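Regulatory protein PcrH (Pseudomonas aeruginosa, PDB 2XCB) acts as a type III secretion chaperone that binds the translocator protein PopD through its chaperone-binding region, probably keeping it ready for export. Local coordinates at residues L102-R113 with A129-K140. Numbering follows the deposited sequence.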
loop_
_atom_site.group_PDB
_atom_site.type_symbol
_atom_site.label_atom_id
_atom_site.label_comp_id
_atom_site.label_asym_id
_atom_site.label_seq_id
_atom_site.Cartn_x
_atom_site.Cartn_y
_atom_site.Cartn_z
ATOM N N LEU A 102 -18.791 -0.555 31.477
ATOM C CA LEU A 102 -19.149 0.841 31.758
ATOM C C LEU A 102 -18.074 1.704 32.387
ATOM O O LEU A 102 -18.013 2.922 32.166
ATOM C CB LEU A 102 -20.437 0.899 32.653
ATOM C CG LEU A 102 -21.711 0.378 32.010
ATOM C CD1 LEU A 102 -22.927 0.653 32.915
ATOM C CD2 LEU A 102 -21.942 1.047 30.680
ATOM N N ASP A 103 -17.297 1.086 33.256
ATOM C CA ASP A 103 -16.171 1.767 33.892
ATOM C C ASP A 103 -15.084 2.160 32.858
ATOM O O ASP A 103 -14.568 3.280 32.885
ATOM C CB ASP A 103 -15.526 0.828 34.917
ATOM C CG ASP A 103 -16.438 0.562 36.152
ATOM O OD1 ASP A 103 -17.398 1.294 36.344
ATOM O OD2 ASP A 103 -16.186 -0.413 36.908
ATOM N N GLY A 104 -14.740 1.237 31.945
ATOM C CA GLY A 104 -13.819 1.620 30.869
ATOM C C GLY A 104 -14.405 2.770 30.044
ATOM O O GLY A 104 -13.703 3.707 29.678
ATOM N N ALA A 105 -15.690 2.751 29.746
ATOM C CA ALA A 105 -16.201 3.794 28.845
ATOM C C ALA A 105 -16.193 5.123 29.566
ATOM O O ALA A 105 -15.952 6.184 28.961
ATOM C CB ALA A 105 -17.649 3.466 28.383
ATOM N N GLU A 106 -16.612 5.093 30.833
ATOM C CA GLU A 106 -16.607 6.339 31.644
ATOM C C GLU A 106 -15.188 6.960 31.690
ATOM O O GLU A 106 -15.065 8.146 31.502
ATOM C CB GLU A 106 -17.068 6.025 33.076
ATOM C CG GLU A 106 -16.967 7.195 34.044
ATOM C CD GLU A 106 -17.699 6.936 35.374
ATOM O OE1 GLU A 106 -17.361 5.927 36.040
ATOM O OE2 GLU A 106 -18.616 7.715 35.727
ATOM N N SER A 107 -14.161 6.141 31.995
ATOM C CA SER A 107 -12.753 6.609 32.019
ATOM C C SER A 107 -12.385 7.251 30.679
ATOM O O SER A 107 -11.856 8.387 30.637
ATOM C CB SER A 107 -11.796 5.433 32.245
ATOM O OG SER A 107 -12.156 4.702 33.378
ATOM N N GLY A 108 -12.717 6.559 29.566
ATOM C CA GLY A 108 -12.297 7.048 28.214
ATOM C C GLY A 108 -12.941 8.383 27.872
ATOM O O GLY A 108 -12.265 9.295 27.323
ATOM N N PHE A 109 -14.251 8.474 28.122
ATOM C CA PHE A 109 -15.019 9.708 27.749
ATOM C C PHE A 109 -14.551 10.860 28.662
ATOM O O PHE A 109 -14.432 11.980 28.222
ATOM C CB PHE A 109 -16.539 9.507 27.903
ATOM C CG PHE A 109 -17.160 8.635 26.821
ATOM C CD1 PHE A 109 -16.886 8.868 25.481
ATOM C CD2 PHE A 109 -17.999 7.582 27.162
ATOM C CE1 PHE A 109 -17.434 8.046 24.452
ATOM C CE2 PHE A 109 -18.588 6.793 26.158
ATOM C CZ PHE A 109 -18.281 7.021 24.793
ATOM N N TYR A 110 -14.288 10.572 29.930
ATOM C CA TYR A 110 -13.654 11.548 30.866
ATOM C C TYR A 110 -12.292 12.106 30.355
ATOM O O TYR A 110 -12.108 13.361 30.177
ATOM C CB TYR A 110 -13.514 10.835 32.212
ATOM C CG TYR A 110 -13.014 11.723 33.373
ATOM C CD1 TYR A 110 -13.901 12.609 34.062
ATOM C CD2 TYR A 110 -11.678 11.647 33.775
ATOM C CE1 TYR A 110 -13.447 13.422 35.151
ATOM C CE2 TYR A 110 -11.184 12.462 34.858
ATOM C CZ TYR A 110 -12.084 13.312 35.547
ATOM O OH TYR A 110 -11.566 14.074 36.575
ATOM N N SER A 111 -11.359 11.187 30.029
ATOM C CA SER A 111 -10.061 11.583 29.438
ATOM C C SER A 111 -10.258 12.344 28.144
ATOM O O SER A 111 -9.620 13.370 27.945
ATOM C CB SER A 111 -9.170 10.377 29.181
ATOM O OG SER A 111 -8.823 9.781 30.413
ATOM N N ALA A 112 -11.148 11.844 27.278
ATOM C CA ALA A 112 -11.386 12.510 25.978
ATOM C C ALA A 112 -11.893 13.915 26.184
ATOM O O ALA A 112 -11.520 14.853 25.440
ATOM C CB ALA A 112 -12.385 11.679 25.106
ATOM N N ARG A 113 -12.773 14.085 27.187
ATOM C CA ARG A 113 -13.265 15.442 27.390
ATOM C C ARG A 113 -12.123 16.342 27.841
ATOM O O ARG A 113 -11.982 17.430 27.352
ATOM C CB ARG A 113 -14.493 15.565 28.356
ATOM C CG ARG A 113 -14.873 17.087 28.505
ATOM C CD ARG A 113 -16.098 17.448 29.388
ATOM N NE ARG A 113 -15.953 16.885 30.710
ATOM C CZ ARG A 113 -16.957 16.683 31.554
ATOM N NH1 ARG A 113 -18.188 17.036 31.215
ATOM N NH2 ARG A 113 -16.720 16.108 32.728
ATOM N N ALA A 129 -17.868 14.197 24.059
ATOM C CA ALA A 129 -17.282 13.420 25.112
ATOM C C ALA A 129 -18.048 13.708 26.417
ATOM O O ALA A 129 -18.271 12.804 27.207
ATOM C CB ALA A 129 -15.805 13.761 25.239
ATOM N N GLY A 130 -18.424 14.955 26.639
ATOM C CA GLY A 130 -19.175 15.364 27.848
ATOM C C GLY A 130 -20.558 14.755 27.790
ATOM O O GLY A 130 -20.989 14.130 28.784
ATOM N N ALA A 131 -21.209 14.795 26.608
ATOM C CA ALA A 131 -22.548 14.166 26.452
ATOM C C ALA A 131 -22.521 12.654 26.708
ATOM O O ALA A 131 -23.374 12.098 27.460
ATOM C CB ALA A 131 -23.166 14.454 25.057
ATOM N N MET A 132 -21.551 11.971 26.079
ATOM C CA MET A 132 -21.380 10.534 26.308
ATOM C C MET A 132 -21.038 10.194 27.748
ATOM O O MET A 132 -21.556 9.205 28.327
ATOM C CB MET A 132 -20.333 9.918 25.326
ATOM C CG MET A 132 -20.793 9.877 23.865
ATOM S SD MET A 132 -22.425 9.090 23.707
ATOM C CE MET A 132 -22.063 7.354 24.088
ATOM N N LEU A 133 -20.150 10.972 28.352
ATOM C CA LEU A 133 -19.847 10.731 29.753
ATOM C C LEU A 133 -21.110 10.794 30.633
ATOM O O LEU A 133 -21.344 9.926 31.475
ATOM C CB LEU A 133 -18.799 11.756 30.261
ATOM C CG LEU A 133 -18.433 11.639 31.762
ATOM C CD1 LEU A 133 -17.836 10.298 32.100
ATOM C CD2 LEU A 133 -17.500 12.808 32.149
ATOM N N GLU A 134 -21.906 11.824 30.417
ATOM C CA GLU A 134 -23.159 12.023 31.181
ATOM C C GLU A 134 -24.090 10.797 30.979
ATOM O O GLU A 134 -24.699 10.286 31.944
ATOM C CB GLU A 134 -23.880 13.279 30.679
ATOM C CG GLU A 134 -23.184 14.637 30.985
ATOM C CD GLU A 134 -24.045 15.877 30.525
ATOM O OE1 GLU A 134 -23.452 16.898 30.064
ATOM O OE2 GLU A 134 -25.314 15.823 30.593
ATOM N N ALA A 135 -24.166 10.319 29.711
ATOM C CA ALA A 135 -25.004 9.172 29.377
ATOM C C ALA A 135 -24.549 7.964 30.117
ATOM O O ALA A 135 -25.369 7.243 30.692
ATOM C CB ALA A 135 -25.031 8.889 27.852
ATOM N N VAL A 136 -23.234 7.728 30.140
ATOM C CA VAL A 136 -22.706 6.561 30.820
ATOM C C VAL A 136 -22.874 6.604 32.343
ATOM O O VAL A 136 -23.161 5.598 32.997
ATOM C CB VAL A 136 -21.163 6.368 30.479
ATOM C CG1 VAL A 136 -20.542 5.349 31.434
ATOM C CG2 VAL A 136 -20.974 5.897 29.029
ATOM N N THR A 137 -22.621 7.761 32.923
ATOM C CA THR A 137 -22.799 7.942 34.380
ATOM C C THR A 137 -24.266 7.688 34.755
ATOM O O THR A 137 -24.548 6.990 35.768
ATOM C CB THR A 137 -22.380 9.372 34.830
ATOM O OG1 THR A 137 -20.980 9.556 34.538
ATOM C CG2 THR A 137 -22.631 9.549 36.362
ATOM N N ALA A 138 -25.186 8.218 33.932
ATOM C CA ALA A 138 -26.647 7.949 34.101
ATOM C C ALA A 138 -26.976 6.434 34.145
ATOM O O ALA A 138 -27.796 6.000 34.960
ATOM C CB ALA A 138 -27.475 8.679 33.040
ATOM N N ARG A 139 -26.327 5.636 33.283
ATOM C CA ARG A 139 -26.558 4.188 33.247
ATOM C C ARG A 139 -25.948 3.496 34.462
ATOM O O ARG A 139 -26.521 2.514 34.976
ATOM C CB ARG A 139 -26.022 3.568 31.941
ATOM C CG ARG A 139 -26.511 4.292 30.653
ATOM C CD ARG A 139 -26.954 3.316 29.573
ATOM N NE ARG A 139 -26.050 3.206 28.440
ATOM C CZ ARG A 139 -26.000 4.062 27.418
ATOM N NH1 ARG A 139 -26.781 5.130 27.396
ATOM N NH2 ARG A 139 -25.155 3.853 26.432
ATOM N N LYS A 140 -24.793 3.987 34.940
ATOM C CA LYS A 140 -24.191 3.344 36.137
ATOM C C LYS A 140 -25.030 3.672 37.377
ATOM O O LYS A 140 -25.097 2.877 38.296
ATOM C CB LYS A 140 -22.727 3.802 36.400
ATOM C CG LYS A 140 -21.662 3.024 35.618
ATOM C CD LYS A 140 -20.318 3.739 35.695
ATOM C CE LYS A 140 -19.710 3.587 37.101
ATOM N NZ LYS A 140 -18.223 3.631 36.944
#
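A129 sets its methyl against the backbone of R113, its CB 3.6 Å from R113 N, where the two helices draw together. One turn on, M132 lays its CB almost exactly over the centre of the F109 ring, 3.4 Å from the centroid and 5° off the normal, a CH-pi contact; the bend at chi2 sets SD obliquely to the ring, a Met-aromatic contact, and that at chi3 brings CE near F109 CZ. L133 drops as a knob among E106, F109, Y110 and R113: with CG anti to the backbone N (chi1 178°), CD1 reaches E106 and CD2 lies over one face of the R113 guanidinium, 3.4 Å from NH2. V136 follows, its CG2 at the edge of the F109 ring and its CG1 3.6 Å from L102 O. The far end turns polar. K140 slides its aliphatic chain past L102, and its NZ bridges D103 OD1 (anti side, 2.5 Å) and E106 OE1 (syn side, 2.6 Å), well out of both carboxylate planes, a salt-bridge network. F90 of helix 87-98 meets the F109 ring edge-to-face. The antiparallel knobs-into-holes packing (-154°) of the chain's last helix, 123-140, is consistent with the tetratricopeptide-repeat fold of these chaperones.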